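Local coordinates for trafficking protein particle complex subunit 3 (Naegleria fowleri, PDB 6AQ3) that probably serves as a core subunit of the TRAPP complex in vesicle tethering and membrane traffic, and carries covalently bound palmitic acid, at residues Y35-L43 and I136-I146. Sequence-based numbering, arbitrary orientation.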
ATOM      1  N   TYR C  35       2.664   0.658   2.793  1.00 40.59           N
ATOM      2  CA  TYR C  35       2.300   0.366   4.175  1.00 39.32           C
ATOM      3  C   TYR C  35       3.415   0.773   5.125  1.00 47.84           C
ATOM      4  O   TYR C  35       3.156   1.379   6.174  1.00 42.95           O
ATOM      5  CB  TYR C  35       1.966  -1.126   4.333  1.00 37.98           C
ATOM      6  CG  TYR C  35       1.520  -1.502   5.739  1.00 44.06           C
ATOM      7  CD1 TYR C  35       0.331  -0.995   6.260  1.00 46.67           C
ATOM      8  CD2 TYR C  35       2.271  -2.351   6.536  1.00 40.94           C
ATOM      9  CE1 TYR C  35      -0.091  -1.310   7.532  1.00 39.25           C
ATOM     10  CE2 TYR C  35       1.852  -2.682   7.825  1.00 41.93           C
ATOM     11  CZ  TYR C  35       0.657  -2.153   8.313  1.00 45.79           C
ATOM     12  OH  TYR C  35       0.205  -2.445   9.586  1.00 41.65           O
ATOM     13  N   GLY C  36       4.671   0.497   4.741  1.00 51.26           N
ATOM     14  CA  GLY C  36       5.801   0.892   5.573  1.00 40.92           C
ATOM     15  C   GLY C  36       5.884   2.387   5.809  1.00 43.84           C
ATOM     16  O   GLY C  36       6.200   2.827   6.920  1.00 42.13           O
ATOM     17  N   SER C  37       5.577   3.191   4.778  1.00 42.51           N
ATOM     18  CA  SER C  37       5.526   4.640   4.969  1.00 44.34           C
ATOM     19  C   SER C  37       4.428   5.029   5.958  1.00 45.37           C
ATOM     20  O   SER C  37       4.558   6.028   6.674  1.00 50.68           O
ATOM     21  CB  SER C  37       5.291   5.358   3.638  1.00 47.42           C
ATOM     22  OG  SER C  37       6.201   4.939   2.641  1.00 54.01           O
ATOM     23  N   LEU C  38       3.314   4.296   5.960  1.00 45.89           N
ATOM     24  CA  LEU C  38       2.240   4.566   6.913  1.00 46.46           C
ATOM     25  C   LEU C  38       2.699   4.290   8.342  1.00 40.49           C
ATOM     26  O   LEU C  38       2.552   5.146   9.222  1.00 42.97           O
ATOM     27  CB  LEU C  38       1.000   3.737   6.558  1.00 40.91           C
ATOM     28  CG  LEU C  38      -0.147   3.694   7.588  1.00 47.62           C
ATOM     29  CD1 LEU C  38      -0.707   5.092   7.901  1.00 40.27           C
ATOM     30  CD2 LEU C  38      -1.250   2.801   7.086  1.00 48.75           C
ATOM     31  N   VAL C  39       3.262   3.100   8.594  1.00 36.44           N
ATOM     32  CA  VAL C  39       3.716   2.770   9.951  1.00 36.80           C
ATOM     33  C   VAL C  39       4.793   3.747  10.389  1.00 43.67           C
ATOM     34  O   VAL C  39       4.775   4.248  11.519  1.00 46.68           O
ATOM     35  CB  VAL C  39       4.224   1.324  10.025  1.00 38.68           C
ATOM     36  CG1 VAL C  39       4.652   0.983  11.442  1.00 41.60           C
ATOM     37  CG2 VAL C  39       3.182   0.345   9.496  1.00 38.97           C
ATOM     38  N   THR C  40       5.714   4.082   9.474  1.00 44.24           N
ATOM     39  CA  THR C  40       6.779   5.032   9.783  1.00 42.66           C
ATOM     40  C   THR C  40       6.207   6.381  10.183  1.00 49.61           C
ATOM     41  O   THR C  40       6.637   6.975  11.174  1.00 50.63           O
ATOM     42  CB  THR C  40       7.712   5.179   8.580  1.00 48.59           C
ATOM     43  OG1 THR C  40       8.394   3.936   8.365  1.00 49.02           O
ATOM     44  CG2 THR C  40       8.751   6.329   8.800  1.00 40.62           C
ATOM     45  N   GLN C  41       5.205   6.862   9.447  1.00 49.46           N
ATOM     46  CA  GLN C  41       4.576   8.121   9.816  1.00 51.17           C
ATOM     47  C   GLN C  41       3.914   8.039  11.191  1.00 45.10           C
ATOM     48  O   GLN C  41       4.023   8.970  11.996  1.00 45.19           O
ATOM     49  CB  GLN C  41       3.574   8.521   8.730  1.00 54.08           C
ATOM     50  CG  GLN C  41       2.678   9.694   9.107  1.00 60.46           C
ATOM     51  CD  GLN C  41       3.423  10.996   9.253  1.00 67.65           C
ATOM     52  OE1 GLN C  41       4.501  11.175   8.683  1.00 77.59           O
ATOM     53  NE2 GLN C  41       2.840  11.930  10.011  1.00 63.52           N
ATOM     54  N   MET C  42       3.244   6.930  11.488  1.00 44.11           N
ATOM     55  CA  MET C  42       2.619   6.789  12.801  1.00 47.16           C
ATOM     56  C   MET C  42       3.648   6.681  13.925  1.00 52.12           C
ATOM     57  O   MET C  42       3.426   7.207  15.016  1.00 50.97           O
ATOM     58  CB  MET C  42       1.677   5.595  12.811  1.00 45.15           C
ATOM     59  CG  MET C  42       0.542   5.758  11.812  1.00 52.93           C
ATOM     60  SD  MET C  42      -0.558   4.357  11.801  1.00 58.27           S
ATOM     61  CE  MET C  42      -1.248   4.509  13.440  1.00 65.59           C
ATOM     62  N   LEU C  43       4.793   6.035  13.678  1.00 53.23           N
ATOM     63  CA  LEU C  43       5.784   5.872  14.737  1.00 50.76           C
ATOM     64  C   LEU C  43       6.339   7.193  15.268  1.00 59.09           C
ATOM     65  O   LEU C  43       7.062   7.176  16.269  1.00 69.85           O
ATOM     66  CB  LEU C  43       6.920   4.951  14.282  1.00 49.84           C
ATOM     67  CG  LEU C  43       6.498   3.493  14.450  1.00 52.68           C
ATOM     68  CD1 LEU C  43       7.502   2.584  13.780  1.00 49.37           C
ATOM     69  CD2 LEU C  43       6.352   3.182  15.966  1.00 41.89           C
ATOM     70  N   ILE C 136      11.052   0.329  20.537  1.00 60.73           N
ATOM     71  CA  ILE C 136       9.805  -0.032  19.879  1.00 50.10           C
ATOM     72  C   ILE C 136       9.512  -1.521  20.064  1.00 53.86           C
ATOM     73  O   ILE C 136       8.347  -1.926  20.193  1.00 49.25           O
ATOM     74  CB  ILE C 136       9.841   0.365  18.390  1.00 51.57           C
ATOM     75  CG1 ILE C 136      10.065   1.872  18.241  1.00 52.06           C
ATOM     76  CG2 ILE C 136       8.546  -0.033  17.694  1.00 38.39           C
ATOM     77  CD1 ILE C 136       9.122   2.711  19.034  1.00 52.47           C
ATOM     78  N   LYS C 137      10.544  -2.372  20.013  1.00 58.46           N
ATOM     79  CA  LYS C 137      10.317  -3.801  20.253  1.00 54.18           C
ATOM     80  C   LYS C 137       9.804  -4.036  21.664  1.00 53.30           C
ATOM     81  O   LYS C 137       8.890  -4.833  21.873  1.00 51.39           O
ATOM     82  CB  LYS C 137      11.599  -4.613  20.046  1.00 50.56           C
ATOM     83  CG  LYS C 137      12.057  -4.760  18.617  1.00 62.40           C
ATOM     84  CD  LYS C 137      13.425  -5.472  18.534  1.00 66.35           C
ATOM     85  CE  LYS C 137      13.368  -6.852  19.179  1.00 70.63           C
ATOM     86  NZ  LYS C 137      14.576  -7.671  18.872  1.00 78.45           N
ATOM     87  N   GLN C 138      10.403  -3.358  22.646  1.00 56.36           N
ATOM     88  CA  GLN C 138      10.000  -3.526  24.035  1.00 53.81           C
ATOM     89  C   GLN C 138       8.560  -3.080  24.238  1.00 63.46           C
ATOM     90  O   GLN C 138       7.851  -3.627  25.094  1.00 70.13           O
ATOM     91  CB  GLN C 138      10.956  -2.751  24.947  1.00 52.69           C
ATOM     92  N   LYS C 139       8.118  -2.081  23.474  1.00 57.02           N
ATOM     93  CA  LYS C 139       6.741  -1.619  23.521  1.00 52.40           C
ATOM     94  C   LYS C 139       5.796  -2.485  22.704  1.00 48.67           C
ATOM     95  O   LYS C 139       4.584  -2.221  22.690  1.00 47.71           O
ATOM     96  CB  LYS C 139       6.671  -0.160  23.062  1.00 54.72           C
ATOM     97  CG  LYS C 139       7.274   0.827  24.073  1.00 54.42           C
ATOM     98  CD  LYS C 139       7.234   2.243  23.511  1.00 65.98           C
ATOM     99  CE  LYS C 139       8.182   3.193  24.237  1.00 71.47           C
ATOM    100  NZ  LYS C 139       8.908   4.088  23.267  1.00 74.46           N
ATOM    101  N   ARG C 140       6.315  -3.511  22.033  1.00 47.43           N
ATOM    102  CA  ARG C 140       5.506  -4.497  21.308  1.00 44.77           C
ATOM    103  C   ARG C 140       4.579  -3.835  20.281  1.00 51.00           C
ATOM    104  O   ARG C 140       3.370  -4.084  20.236  1.00 51.89           O
ATOM    105  CB  ARG C 140       4.720  -5.393  22.278  1.00 41.76           C
ATOM    106  CG  ARG C 140       5.647  -6.419  22.931  1.00 51.65           C
ATOM    107  CD  ARG C 140       4.959  -7.515  23.712  1.00 52.74           C
ATOM    108  NE  ARG C 140       4.414  -8.502  22.779  1.00 61.19           N
ATOM    109  CZ  ARG C 140       5.109  -9.520  22.277  1.00 57.53           C
ATOM    110  NH1 ARG C 140       6.389  -9.685  22.602  1.00 60.87           N
ATOM    111  NH2 ARG C 140       4.536 -10.363  21.433  1.00 45.17           N
ATOM    112  N   LEU C 141       5.168  -3.033  19.401  1.00 46.87           N
ATOM    113  CA  LEU C 141       4.462  -2.679  18.177  1.00 40.90           C
ATOM    114  C   LEU C 141       4.136  -3.943  17.397  1.00 46.62           C
ATOM    115  O   LEU C 141       4.976  -4.841  17.255  1.00 47.52           O
ATOM    116  CB  LEU C 141       5.340  -1.772  17.311  1.00 41.09           C
ATOM    117  CG  LEU C 141       4.919  -1.542  15.865  1.00 41.59           C
ATOM    118  CD1 LEU C 141       3.746  -0.580  15.830  1.00 41.28           C
ATOM    119  CD2 LEU C 141       6.117  -1.022  15.045  1.00 47.27           C
ATOM    120  N   TYR C 142       2.913  -4.025  16.894  1.00 45.39           N
ATOM    121  CA  TYR C 142       2.562  -5.093  15.963  1.00 45.71           C
ATOM    122  C   TYR C 142       2.513  -4.469  14.572  1.00 44.66           C
ATOM    123  O   TYR C 142       1.459  -4.030  14.087  1.00 44.91           O
ATOM    124  CB  TYR C 142       1.261  -5.776  16.361  1.00 46.44           C
ATOM    125  CG  TYR C 142       1.444  -6.727  17.517  1.00 48.27           C
ATOM    126  CD1 TYR C 142       2.340  -7.798  17.424  1.00 48.03           C
ATOM    127  CD2 TYR C 142       0.697  -6.584  18.697  1.00 47.93           C
ATOM    128  CE1 TYR C 142       2.509  -8.697  18.485  1.00 47.93           C
ATOM    129  CE2 TYR C 142       0.858  -7.479  19.774  1.00 44.63           C
ATOM    130  CZ  TYR C 142       1.769  -8.530  19.653  1.00 49.23           C
ATOM    131  OH  TYR C 142       1.949  -9.418  20.684  1.00 45.98           O
ATOM    132  N   TYR C 143       3.681  -4.481  13.926  1.00 40.16           N
ATOM    133  CA  TYR C 143       3.897  -3.792  12.659  1.00 39.88           C
ATOM    134  C   TYR C 143       2.804  -4.084  11.635  1.00 39.50           C
ATOM    135  O   TYR C 143       2.378  -3.181  10.907  1.00 34.92           O
ATOM    136  CB  TYR C 143       5.261  -4.198  12.105  1.00 42.55           C
ATOM    137  CG  TYR C 143       5.674  -3.415  10.882  1.00 41.43           C
ATOM    138  CD1 TYR C 143       6.313  -2.183  10.996  1.00 44.40           C
ATOM    139  CD2 TYR C 143       5.397  -3.898   9.616  1.00 39.36           C
ATOM    140  CE1 TYR C 143       6.697  -1.459   9.858  1.00 44.24           C
ATOM    141  CE2 TYR C 143       5.756  -3.200   8.505  1.00 46.12           C
ATOM    142  CZ  TYR C 143       6.402  -1.982   8.623  1.00 45.29           C
ATOM    143  OH  TYR C 143       6.732  -1.308   7.483  1.00 50.60           O
ATOM    144  N   SER C 144       2.336  -5.334  11.563  1.00 40.06           N
ATOM    145  CA  SER C 144       1.348  -5.772  10.579  1.00 38.06           C
ATOM    146  C   SER C 144      -0.074  -5.845  11.127  1.00 40.65           C
ATOM    147  O   SER C 144      -0.893  -6.591  10.579  1.00 41.61           O
ATOM    148  CB  SER C 144       1.720  -7.141  10.030  1.00 37.37           C
ATOM    149  OG  SER C 144       2.937  -7.082   9.346  1.00 49.96           O
ATOM    150  N   ASN C 145      -0.406  -5.040  12.143  1.00 35.08           N
ATOM    151  CA  ASN C 145      -1.695  -5.187  12.812  1.00 37.44           C
ATOM    152  C   ASN C 145      -2.870  -4.934  11.879  1.00 49.86           C
ATOM    153  O   ASN C 145      -3.982  -5.420  12.152  1.00 47.34           O
ATOM    154  CB  ASN C 145      -1.792  -4.249  14.008  1.00 38.44           C
ATOM    155  CG  ASN C 145      -2.503  -4.898  15.188  1.00 43.33           C
ATOM    156  OD1 ASN C 145      -2.460  -6.117  15.339  1.00 43.42           O
ATOM    157  ND2 ASN C 145      -3.126  -4.086  16.047  1.00 46.62           N
ATOM    158  N   ILE C 146      -2.640  -4.229  10.766  1.00 42.82           N
ATOM    159  CA  ILE C 146      -3.687  -4.021   9.773  1.00 42.83           C
ATOM    160  C   ILE C 146      -4.320  -5.347   9.345  1.00 47.72           C
ATOM    161  O   ILE C 146      -5.488  -5.379   8.941  1.00 48.90           O
ATOM    162  CB  ILE C 146      -3.116  -3.245   8.575  1.00 41.69           C
ATOM    163  CG1 ILE C 146      -4.244  -2.676   7.724  1.00 49.76           C
ATOM    164  CG2 ILE C 146      -2.254  -4.164   7.715  1.00 38.54           C
ATOM    165  CD1 ILE C 146      -3.789  -1.548   6.824  1.00 57.03           C
TER
HETATM  166  O   HOH W   1       8.497   0.996   7.940  1.00 47.15           O
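Tyr35 and Tyr143 meet in two ways, through a hydrogen bond and through their rings. The hydroxyl of Tyr35 donates to the backbone carbonyl of Tyr143, with OH 2.6 Å from O. The donor tilts 17° from the carbonyl plane. The rings form an offset edge-to-face pair. The edge of Tyr35 is turned to the face of Tyr143, with the planes at 86° and the centroids 5.7 Å apart. Ile146 packs against Tyr35 as well, its CG2 lying 3.6 Å from CE1 of the tyrosine.

Val39 sits one helical turn after Tyr35. With CG1 anti to the backbone N (chi1 -178°), both methyls meet the Tyr143 ring. CG1 touches CE1 and CD1, and CG2 makes a CH-pi contact over a face, 4.2 Å from the centroid. Farther along, Leu43 and Leu141 reach tip to tip, with CD1 of Leu43 4.1 Å from CD2 of Leu141. CD2 of Leu43 approaches Ile136 CD1.

Gly36 has no side chain, and the Tyr143 hydroxyl comes right up to the helix backbone, its OH 3.1 Å from Gly36 CA. Water 1 lies at the ring edge and donates to both this hydroxyl and Gly36 O, which also accepts from Thr40 N and OG1.

Helix 134-138 closes in a Schellman motif at Arg140, and a type I turn spans Tyr142 to Asn145. Asn53 of helix 49-75 bonds to the backbone at Arg140 and Tyr142 and to the Asn145 side chain. Tyr35 also packs on Thr34 of the second subunit.

Within the TRAPP component family region, the contact joins helix 25-42 to this loop and its flanking helices. The direct bond satisfies the buried Tyr35 hydroxyl and gives the Tyr143 carbonyl a partner. Palmitic acid touches Ile146, so the lipid site adjoins this packing.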